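Local coordinates for protein histidine kinase (Methanosarcina mazei, PDB 3LI9) that probably senses extracellular signals through this double-Cache (PDC-fold) domain and relays them to a histidine kinase module that transfers phosphate from ATP to histidine, at residues 48-51 and 56-59; 141-146 and 150-155; 198-203 and 207-212. All coordinates share one frame; numbering follows the deposited sequence.

Contact 1 (48-51 and 56-59)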
loop_
_atom_site.group_PDB
_atom_site.type_symbol
_atom_site.label_atom_id
_atom_site.label_comp_id
_atom_site.label_asym_id
_atom_site.label_seq_id
_atom_site.Cartn_x
_atom_site.Cartn_y
_atom_site.Cartn_z
ATOM N N ALA A 48 -1.155 20.345 -9.720
ATOM C CA ALA A 48 0.023 21.047 -10.226
ATOM C C ALA A 48 -0.364 22.198 -11.166
ATOM O O ALA A 48 0.377 23.158 -11.264
ATOM C CB ALA A 48 1.046 20.071 -10.906
ATOM N N GLU A 49 -1.494 22.118 -11.831
ATOM C CA GLU A 49 -1.985 23.134 -12.768
ATOM C C GLU A 49 -3.085 23.988 -12.214
ATOM O O GLU A 49 -3.650 24.803 -12.917
ATOM C CB GLU A 49 -2.466 22.483 -14.086
ATOM C CG GLU A 49 -1.321 21.737 -14.805
ATOM C CD GLU A 49 -0.303 22.632 -15.443
ATOM O OE1 GLU A 49 -0.528 23.878 -15.614
ATOM O OE2 GLU A 49 0.770 22.119 -15.776
ATOM N N TYR A 50 -3.470 23.775 -10.972
ATOM C CA TYR A 50 -4.593 24.454 -10.370
ATOM C C TYR A 50 -4.252 25.853 -9.832
ATOM O O TYR A 50 -4.075 26.078 -8.632
ATOM C CB TYR A 50 -5.071 23.614 -9.185
ATOM C CG TYR A 50 -6.418 23.946 -8.664
ATOM C CD1 TYR A 50 -7.534 23.941 -9.502
ATOM C CD2 TYR A 50 -6.603 24.266 -7.302
ATOM C CE1 TYR A 50 -8.820 24.209 -8.969
ATOM C CE2 TYR A 50 -7.848 24.489 -6.795
ATOM C CZ TYR A 50 -8.942 24.463 -7.616
ATOM O OH TYR A 50 -10.184 24.684 -7.073
ATOM N N GLY A 51 -4.366 26.826 -10.708
ATOM C CA GLY A 51 -4.081 28.233 -10.299
ATOM C C GLY A 51 -5.283 28.938 -9.701
ATOM O O GLY A 51 -5.133 30.066 -9.257
ATOM N N GLU A 56 -11.878 25.580 -0.848
ATOM C CA GLU A 56 -13.146 24.840 -0.693
ATOM C C GLU A 56 -13.415 23.957 -1.896
ATOM O O GLU A 56 -13.833 22.824 -1.748
ATOM C CB GLU A 56 -14.374 25.792 -0.573
ATOM C CG GLU A 56 -14.367 26.685 0.670
ATOM C CD GLU A 56 -14.677 25.908 1.962
ATOM O OE1 GLU A 56 -15.298 24.823 1.869
ATOM O OE2 GLU A 56 -14.296 26.407 3.066
ATOM N N GLU A 57 -13.043 24.440 -3.080
ATOM C CA GLU A 57 -13.246 23.619 -4.280
ATOM C C GLU A 57 -12.268 22.406 -4.253
ATOM O O GLU A 57 -12.653 21.298 -4.664
ATOM C CB GLU A 57 -12.995 24.459 -5.544
ATOM C CG GLU A 57 -13.155 23.641 -6.819
ATOM C CD GLU A 57 -13.297 24.533 -8.051
ATOM O OE1 GLU A 57 -12.273 24.908 -8.581
ATOM O OE2 GLU A 57 -14.404 24.952 -8.364
ATOM N N ALA A 58 -11.008 22.627 -3.854
ATOM C CA ALA A 58 -10.076 21.518 -3.806
ATOM C C ALA A 58 -10.535 20.467 -2.753
ATOM O O ALA A 58 -10.402 19.247 -2.988
ATOM C CB ALA A 58 -8.663 21.996 -3.522
HETATM N N MSE A 59 -11.158 20.937 -1.666
HETATM C CA MSE A 59 -11.703 20.015 -0.653
HETATM C C MSE A 59 -12.886 19.241 -1.316
HETATM O O MSE A 59 -13.043 18.040 -1.050
HETATM C CB MSE A 59 -12.030 20.818 0.641
HETATM C CG MSE A 59 -10.713 21.133 1.296
HETATM SE SE MSE A 59 -11.138 22.086 3.016
HETATM C CE MSE A 59 -11.380 23.590 2.367
#
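Tyr50 reaches from the link that follows helix 13-48 to Glu57 and Ala58 in the first turns of helix 55-67, bridging the loop connection between these two helices at the far end of the Cache domain's long first helix. The backbones themselves stay apart: the closest pair of CA atoms, Tyr50 and Ala58, is 9.0 Å from one to the other, and the tyrosine ring spans the gap.

The polar part is one hydrogen bond. Tyr50 OH donates to Glu57 OE1 over 2.6 Å, with the carboxylate oxygen lying at the edge of the ring, near its plane. The hydroxyl arrives on the anti side of OE1, 24° out of the carboxylate plane, while ring and carboxylate are turned 48° against each other. Glu57 CG lies close alongside the bonded hydroxyl, 3.2 Å from Tyr50 OH. The backbone N of Glu57 is separately bonded to Asp54 OD1, near the start of its helix. A phenylalanine in place of Tyr50 would probably leave Glu57 OE1 without this donor, and its carboxylate freer to turn.

The apolar part is thinner. Tyr50 CE2 meets the methyl of Ala58 obliquely, CE2 to CB 4.2 Å. That methyl is buried, as it also packs on Phe84 and Phe103.

Tyr50 is the centre of an inverse gamma turn, with a weak hydrogen bond from Gly51 N to Glu49 O. Its CG stands opposite the backbone N (chi1 -164°), which carries the ring out toward the helix. Glu57 CB, on the same side of the hydroxyl as OE1, also comes within 3.2 Å of Tyr50 OH.

Contact 2 (141-146 and 150-155). With BTB (2-[bis-(2-hydroxy-ethyl)-amino]-2-hydroxymethyl-propane-1,3-diol), chain B.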
loop_
_atom_site.group_PDB
_atom_site.type_symbol
_atom_site.label_atom_id
_atom_site.label_comp_id
_atom_site.label_asym_id
_atom_site.label_seq_id
_atom_site.Cartn_x
_atom_site.Cartn_y
_atom_site.Cartn_z
ATOM N N GLU A 141 4.856 1.293 3.440
ATOM C CA GLU A 141 4.676 -0.053 3.963
ATOM C C GLU A 141 3.292 -0.066 4.642
ATOM O O GLU A 141 2.855 0.982 5.084
ATOM C CB GLU A 141 5.850 -0.350 4.899
ATOM C CG GLU A 141 7.045 -0.918 3.963
ATOM C CD GLU A 141 6.704 -2.301 3.278
ATOM O OE1 GLU A 141 6.758 -3.255 4.068
ATOM O OE2 GLU A 141 6.406 -2.466 1.993
ATOM N N PRO A 142 2.601 -1.209 4.616
ATOM C CA PRO A 142 1.276 -1.267 5.266
ATOM C C PRO A 142 1.372 -0.962 6.747
ATOM O O PRO A 142 2.428 -1.177 7.404
ATOM C CB PRO A 142 0.851 -2.728 5.067
ATOM C CG PRO A 142 2.269 -3.490 5.094
ATOM C CD PRO A 142 2.944 -2.532 4.071
ATOM N N TYR A 143 0.286 -0.433 7.283
ATOM C CA TYR A 143 0.312 0.014 8.703
ATOM C C TYR A 143 -1.095 0.037 9.218
ATOM O O TYR A 143 -2.120 0.025 8.473
ATOM C CB TYR A 143 0.964 1.393 8.824
ATOM C CG TYR A 143 0.238 2.480 8.061
ATOM C CD1 TYR A 143 -0.790 3.256 8.671
ATOM C CD2 TYR A 143 0.566 2.718 6.701
ATOM C CE1 TYR A 143 -1.466 4.254 7.906
ATOM C CE2 TYR A 143 -0.060 3.721 5.958
ATOM C CZ TYR A 143 -1.089 4.453 6.563
ATOM O OH TYR A 143 -1.722 5.437 5.877
ATOM N N PHE A 144 -1.186 0.063 10.548
ATOM C CA PHE A 144 -2.501 0.296 11.136
ATOM C C PHE A 144 -2.676 1.759 11.530
ATOM O O PHE A 144 -1.722 2.402 12.014
ATOM C CB PHE A 144 -2.603 -0.527 12.429
ATOM C CG PHE A 144 -2.779 -1.989 12.194
ATOM C CD1 PHE A 144 -4.009 -2.478 11.909
ATOM C CD2 PHE A 144 -1.671 -2.850 12.206
ATOM C CE1 PHE A 144 -4.235 -3.859 11.639
ATOM C CE2 PHE A 144 -1.903 -4.247 11.945
ATOM C CZ PHE A 144 -3.178 -4.722 11.671
ATOM N N TYR A 145 -3.911 2.275 11.332
ATOM C CA TYR A 145 -4.212 3.661 11.715
ATOM C C TYR A 145 -5.641 3.668 12.224
ATOM O O TYR A 145 -6.534 3.171 11.548
ATOM C CB TYR A 145 -4.027 4.604 10.555
ATOM C CG TYR A 145 -4.448 6.015 10.873
ATOM C CD1 TYR A 145 -3.633 6.840 11.627
ATOM C CD2 TYR A 145 -5.670 6.483 10.447
ATOM C CE1 TYR A 145 -4.013 8.135 11.904
ATOM C CE2 TYR A 145 -6.080 7.817 10.726
ATOM C CZ TYR A 145 -5.220 8.604 11.446
ATOM O OH TYR A 145 -5.608 9.886 11.726
ATOM N N GLU A 146 -5.808 4.073 13.498
ATOM C CA GLU A 146 -7.155 4.052 14.110
ATOM C C GLU A 146 -7.865 2.729 13.860
ATOM O O GLU A 146 -9.100 2.647 13.587
ATOM C CB GLU A 146 -7.949 5.391 13.748
ATOM C CG GLU A 146 -7.124 6.618 14.203
ATOM C CD GLU A 146 -7.723 8.013 13.909
ATOM O OE1 GLU A 146 -7.083 9.066 14.294
ATOM O OE2 GLU A 146 -8.801 8.023 13.291
HETATM N N MSE A 150 -3.994 -0.567 6.400
HETATM C CA MSE A 150 -3.992 0.139 5.126
HETATM C C MSE A 150 -2.588 0.400 4.593
HETATM O O MSE A 150 -1.562 0.106 5.219
HETATM C CB MSE A 150 -4.713 1.477 5.283
HETATM C CG MSE A 150 -4.044 2.392 6.276
HETATM SE SE MSE A 150 -5.163 4.065 6.510
HETATM C CE MSE A 150 -6.549 3.310 7.589
ATOM N N VAL A 151 -2.600 0.876 3.350
ATOM C CA VAL A 151 -1.377 1.434 2.773
ATOM C C VAL A 151 -1.713 2.783 2.143
ATOM O O VAL A 151 -2.863 3.023 1.797
ATOM C CB VAL A 151 -0.832 0.433 1.717
ATOM C CG1 VAL A 151 -1.715 0.292 0.463
ATOM C CG2 VAL A 151 0.627 0.661 1.455
ATOM N N SER A 152 -0.696 3.629 1.980
ATOM C CA SER A 152 -0.915 4.928 1.352
ATOM C C SER A 152 -0.134 5.061 0.069
ATOM O O SER A 152 1.035 4.677 0.045
ATOM C CB SER A 152 -0.400 6.025 2.348
ATOM O OG SER A 152 -0.879 7.260 1.891
ATOM N N TYR A 153 -0.758 5.646 -0.939
ATOM C CA TYR A 153 -0.080 5.953 -2.208
ATOM C C TYR A 153 0.075 7.472 -2.250
ATOM O O TYR A 153 -0.907 8.188 -2.059
ATOM C CB TYR A 153 -0.965 5.570 -3.403
ATOM C CG TYR A 153 -1.248 4.075 -3.585
ATOM C CD1 TYR A 153 -0.564 3.345 -4.567
ATOM C CD2 TYR A 153 -2.157 3.401 -2.751
ATOM C CE1 TYR A 153 -0.821 1.999 -4.744
ATOM C CE2 TYR A 153 -2.391 2.015 -2.898
ATOM C CZ TYR A 153 -1.701 1.353 -3.925
ATOM O OH TYR A 153 -1.931 -0.002 -4.089
ATOM N N ASP A 154 1.267 7.976 -2.582
ATOM C CA ASP A 154 1.460 9.428 -2.547
ATOM C C ASP A 154 2.227 9.861 -3.778
ATOM O O ASP A 154 3.191 9.231 -4.152
ATOM C CB ASP A 154 2.238 9.849 -1.304
ATOM C CG ASP A 154 1.539 9.410 -0.043
ATOM O OD1 ASP A 154 0.603 10.141 0.355
ATOM O OD2 ASP A 154 1.822 8.290 0.507
ATOM N N SER A 155 1.799 10.967 -4.363
ATOM C CA SER A 155 2.510 11.503 -5.567
ATOM C C SER A 155 2.836 12.959 -5.371
ATOM O O SER A 155 2.046 13.726 -4.829
ATOM C CB SER A 155 1.594 11.463 -6.812
ATOM O OG SER A 155 1.334 10.155 -7.226
HETATM C C1 BTB B . -1.141 11.575 8.732
HETATM O O1 BTB B . -2.434 12.206 8.986
HETATM C C2 BTB B . -1.191 10.022 8.688
HETATM C C3 BTB B . -1.757 9.659 10.033
HETATM O O3 BTB B . -2.580 10.800 10.299
HETATM C C4 BTB B . 0.166 9.412 8.588
HETATM O O4 BTB B . -0.125 8.050 8.234
HETATM N N BTB B . -1.991 9.458 7.543
HETATM C C5 BTB B . -3.386 9.367 7.942
HETATM C C6 BTB B . -3.849 7.896 7.992
HETATM O O6 BTB B . -3.412 7.201 6.862
HETATM C C7 BTB B . -1.763 10.412 6.433
HETATM C C8 BTB B . -2.167 9.920 5.022
HETATM O O8 BTB B . -1.774 8.593 4.759
#
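Met150, a selenomethionine, lays its side chain across the ring of Tyr143 and ends against Tyr145. From CB the chain leaves with CG between the backbone N and the carbonyl carbon (chi1 62°), and this places CG over one face of the Tyr143 ring. There CG lies 3.9 Å from the centroid, 27° off the normal, a CH-pi contact shifted toward the rim at CE1 and CZ. The next atom, SE, has slid off that face: it stands 4.8 Å from the same centroid at 51° to the normal, an oblique Met-aromatic contact, and touches O6 of the bound BTB. The chain then bends at its last torsion, and CE ends 4.1 Å from Tyr145 CB, near the plane of the Tyr145 ring at its edge.

Beneath this packing lies a beta hairpin of the first Cache module's sheet, strands 143-145 and 148-159. Tyr143 and Met150 form its antiparallel hydrogen-bonded pair: Tyr143 N donates to Met150 O at 2.8 Å and Met150 N to Tyr143 O at 2.9 Å. Both side chains therefore leave on the same face, where BTB, probably a component of the crystallisation liquor, sits.

Tyr143 OH lies 2.6 Å from BTB O6, probably a hydrogen bond, with O6 at the edge of the ring. Tyr145 turns a whole face to the same molecule, with BTB C6 above the ring centre, while CG of Glu146 covers the opposite face. Asp170 OD2 and the backbone N of Val120 are also hydrogen-bonded to BTB, and Ser152 CB lies 3.8 Å from Tyr143 OH.

Contact 3 (198-203 and 207-212)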
loop_
_atom_site.group_PDB
_atom_site.type_symbol
_atom_site.label_atom_id
_atom_site.label_comp_id
_atom_site.label_asym_id
_atom_site.label_seq_id
_atom_site.Cartn_x
_atom_site.Cartn_y
_atom_site.Cartn_z
ATOM N N GLY A 198 8.319 -7.885 3.657
ATOM C CA GLY A 198 7.989 -9.216 4.082
ATOM C C GLY A 198 6.903 -9.265 5.149
ATOM O O GLY A 198 6.635 -10.364 5.650
ATOM N N ILE A 199 6.241 -8.138 5.424
ATOM C CA ILE A 199 5.160 -8.172 6.446
ATOM C C ILE A 199 3.890 -8.823 5.896
ATOM O O ILE A 199 3.440 -8.502 4.765
ATOM C CB ILE A 199 4.770 -6.744 6.820
ATOM C CG1 ILE A 199 5.981 -5.990 7.405
ATOM C CG2 ILE A 199 3.626 -6.758 7.840
ATOM C CD1 ILE A 199 6.430 -6.575 8.799
ATOM N N PHE A 200 3.285 -9.725 6.674
ATOM C CA PHE A 200 2.065 -10.355 6.203
ATOM C C PHE A 200 0.977 -9.373 5.961
ATOM O O PHE A 200 0.637 -8.581 6.844
ATOM C CB PHE A 200 1.541 -11.452 7.222
ATOM C CG PHE A 200 2.422 -12.691 7.255
ATOM C CD1 PHE A 200 2.121 -13.770 6.446
ATOM C CD2 PHE A 200 3.494 -12.744 8.136
ATOM C CE1 PHE A 200 2.920 -14.965 6.404
ATOM C CE2 PHE A 200 4.337 -13.929 8.123
ATOM C CZ PHE A 200 4.053 -15.000 7.259
ATOM N N LEU A 201 0.355 -9.486 4.781
ATOM C CA LEU A 201 -0.854 -8.680 4.537
ATOM C C LEU A 201 -2.120 -9.579 4.731
ATOM O O LEU A 201 -3.264 -9.083 4.662
ATOM C CB LEU A 201 -0.912 -8.206 3.083
ATOM C CG LEU A 201 0.377 -7.352 2.816
ATOM C CD1 LEU A 201 0.334 -6.768 1.453
ATOM C CD2 LEU A 201 0.653 -6.301 3.891
ATOM N N SER A 202 -1.897 -10.909 4.830
ATOM C CA SER A 202 -3.016 -11.870 4.973
ATOM C C SER A 202 -2.417 -13.127 5.587
ATOM O O SER A 202 -1.193 -13.332 5.524
ATOM C CB SER A 202 -3.623 -12.281 3.616
ATOM O OG SER A 202 -2.690 -12.931 2.755
ATOM N N HIS A 203 -3.266 -13.973 6.158
ATOM C CA HIS A 203 -2.828 -15.364 6.504
ATOM C C HIS A 203 -4.089 -16.138 6.816
ATOM O O HIS A 203 -4.977 -15.588 7.447
ATOM C CB HIS A 203 -1.896 -15.373 7.704
ATOM C CG HIS A 203 -1.208 -16.705 7.888
ATOM N ND1 HIS A 203 -1.796 -17.755 8.587
ATOM C CD2 HIS A 203 -0.017 -17.166 7.439
ATOM C CE1 HIS A 203 -0.979 -18.796 8.574
ATOM N NE2 HIS A 203 0.115 -18.462 7.898
ATOM N N LYS A 207 -4.362 -14.670 12.131
ATOM C CA LYS A 207 -4.738 -13.262 11.899
ATOM C C LYS A 207 -3.897 -12.292 12.646
ATOM O O LYS A 207 -3.709 -11.145 12.194
ATOM C CB LYS A 207 -6.229 -13.047 12.178
ATOM C CG LYS A 207 -7.141 -14.024 11.469
ATOM C CD LYS A 207 -6.954 -13.995 9.875
ATOM C CE LYS A 207 -7.976 -14.899 9.192
ATOM N NZ LYS A 207 -7.650 -14.938 7.726
ATOM N N ASN A 208 -3.373 -12.695 13.811
ATOM C CA ASN A 208 -2.459 -11.869 14.574
ATOM C C ASN A 208 -1.125 -11.553 13.915
ATOM O O ASN A 208 -0.391 -10.647 14.339
ATOM C CB ASN A 208 -2.137 -12.589 15.942
ATOM C CG ASN A 208 -1.503 -13.953 15.743
ATOM O OD1 ASN A 208 -1.956 -14.758 14.958
ATOM N ND2 ASN A 208 -0.422 -14.196 16.459
ATOM N N TRP A 209 -0.797 -12.301 12.851
ATOM C CA TRP A 209 0.415 -12.019 12.099
ATOM C C TRP A 209 0.242 -10.837 11.115
ATOM O O TRP A 209 1.240 -10.184 10.723
ATOM C CB TRP A 209 0.817 -13.255 11.276
ATOM C CG TRP A 209 1.389 -14.346 12.104
ATOM C CD1 TRP A 209 1.539 -14.377 13.475
ATOM C CD2 TRP A 209 1.915 -15.579 11.606
ATOM N NE1 TRP A 209 2.101 -15.600 13.856
ATOM C CE2 TRP A 209 2.371 -16.328 12.725
ATOM C CE3 TRP A 209 2.060 -16.116 10.329
ATOM C CZ2 TRP A 209 2.941 -17.602 12.585
ATOM C CZ3 TRP A 209 2.624 -17.394 10.199
ATOM C CH2 TRP A 209 3.062 -18.096 11.338
ATOM N N ILE A 210 -1.007 -10.615 10.712
ATOM C CA ILE A 210 -1.294 -9.541 9.667
ATOM C C ILE A 210 -0.823 -8.173 10.171
ATOM O O ILE A 210 -1.250 -7.669 11.249
ATOM C CB ILE A 210 -2.737 -9.544 9.236
ATOM C CG1 ILE A 210 -3.157 -10.917 8.646
ATOM C CG2 ILE A 210 -3.073 -8.338 8.284
ATOM C CD1 ILE A 210 -4.639 -11.055 8.374
ATOM N N GLY A 211 0.074 -7.561 9.401
ATOM C CA GLY A 211 0.652 -6.276 9.755
ATOM C C GLY A 211 1.595 -6.273 10.917
ATOM O O GLY A 211 2.028 -5.190 11.335
ATOM N N GLU A 212 1.954 -7.469 11.421
ATOM C CA GLU A 212 2.704 -7.600 12.677
ATOM C C GLU A 212 3.978 -8.387 12.513
ATOM O O GLU A 212 5.024 -7.961 13.004
ATOM C CB GLU A 212 1.839 -8.152 13.818
ATOM C CG GLU A 212 0.643 -7.244 14.212
ATOM C CD GLU A 212 1.101 -5.856 14.761
ATOM O OE1 GLU A 212 2.294 -5.680 15.052
ATOM O OE2 GLU A 212 0.267 -4.920 14.872
#
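Trp209 brings the CE3 corner of its six-membered ring against both Phe200 and His203, the three forming an aromatic cluster. Toward His203 the tryptophan presents an edge: the planes stand 63° apart, and CE3 and CZ3 lie over one imidazole face, with Trp209 CZ3 at 3.6 Å from His203 NE2. Toward Phe200 the relation is oblique. The two side chains run side by side in the same direction, their planes 42° apart, and Trp209 CE3 sits 3.8 Å from Phe200 CZ, over the phenyl face. Phe218 extends the cluster, meeting Trp209 edge-to-face and packing on Phe200.

The imidazole is held in its orientation from the other end, where ND1 is hydrogen-bonded to the backbone N of Thr205 and of Gln206; two N-H donors there probably place the ring proton on NE2.

All this belongs to the loop between strand 190-194 and helix 221-231 in the second Cache module. The loop doubles back through a 3-10 segment at 207-209 and then a type II turn over 209-212, closed by Glu212 N to Trp209 O at 2.9 Å, with Gly211 at positive phi. From that turn Gly211 N donates to Phe200 O at 2.8 Å, almost straight at 168° and in the carbonyl plane. Ile199 lays CG2 on Gly211 CA at 3.6 Å, and Ile210 runs its branches along the backbone of Leu201 and Ser202.

Lys207 bends at its second torsion and folds back beside the loop, so that NZ reaches His203 O at 2.8 Å, tilted from the carbonyl plane. Asp177 OD2, on helix 174-180, takes a salt bridge from the same NZ, while its OD1 is bonded to His203 N.

Overall arrangement
The three contacts follow one another along the chain without interleaving. Contact 1 lies at one end: its centre is about 24 Å from that of contact 2, with nearest atoms about 9 Å apart, and about 38 Å from that of contact 3, across the chain's centre. Contacts 2 and 3 touch, their centres about 14 Å apart. Pro142 CG meets Leu201 CD2 at 3.5 Å, and Phe144 CZ meets Ile210 O, also at 3.5 Å, so the hairpin of the first module packs directly on the loop of the second. BTB, probably from the crystallisation liquor, lies against contact 2, in the membrane-distal module where related sensors commonly bind ligand.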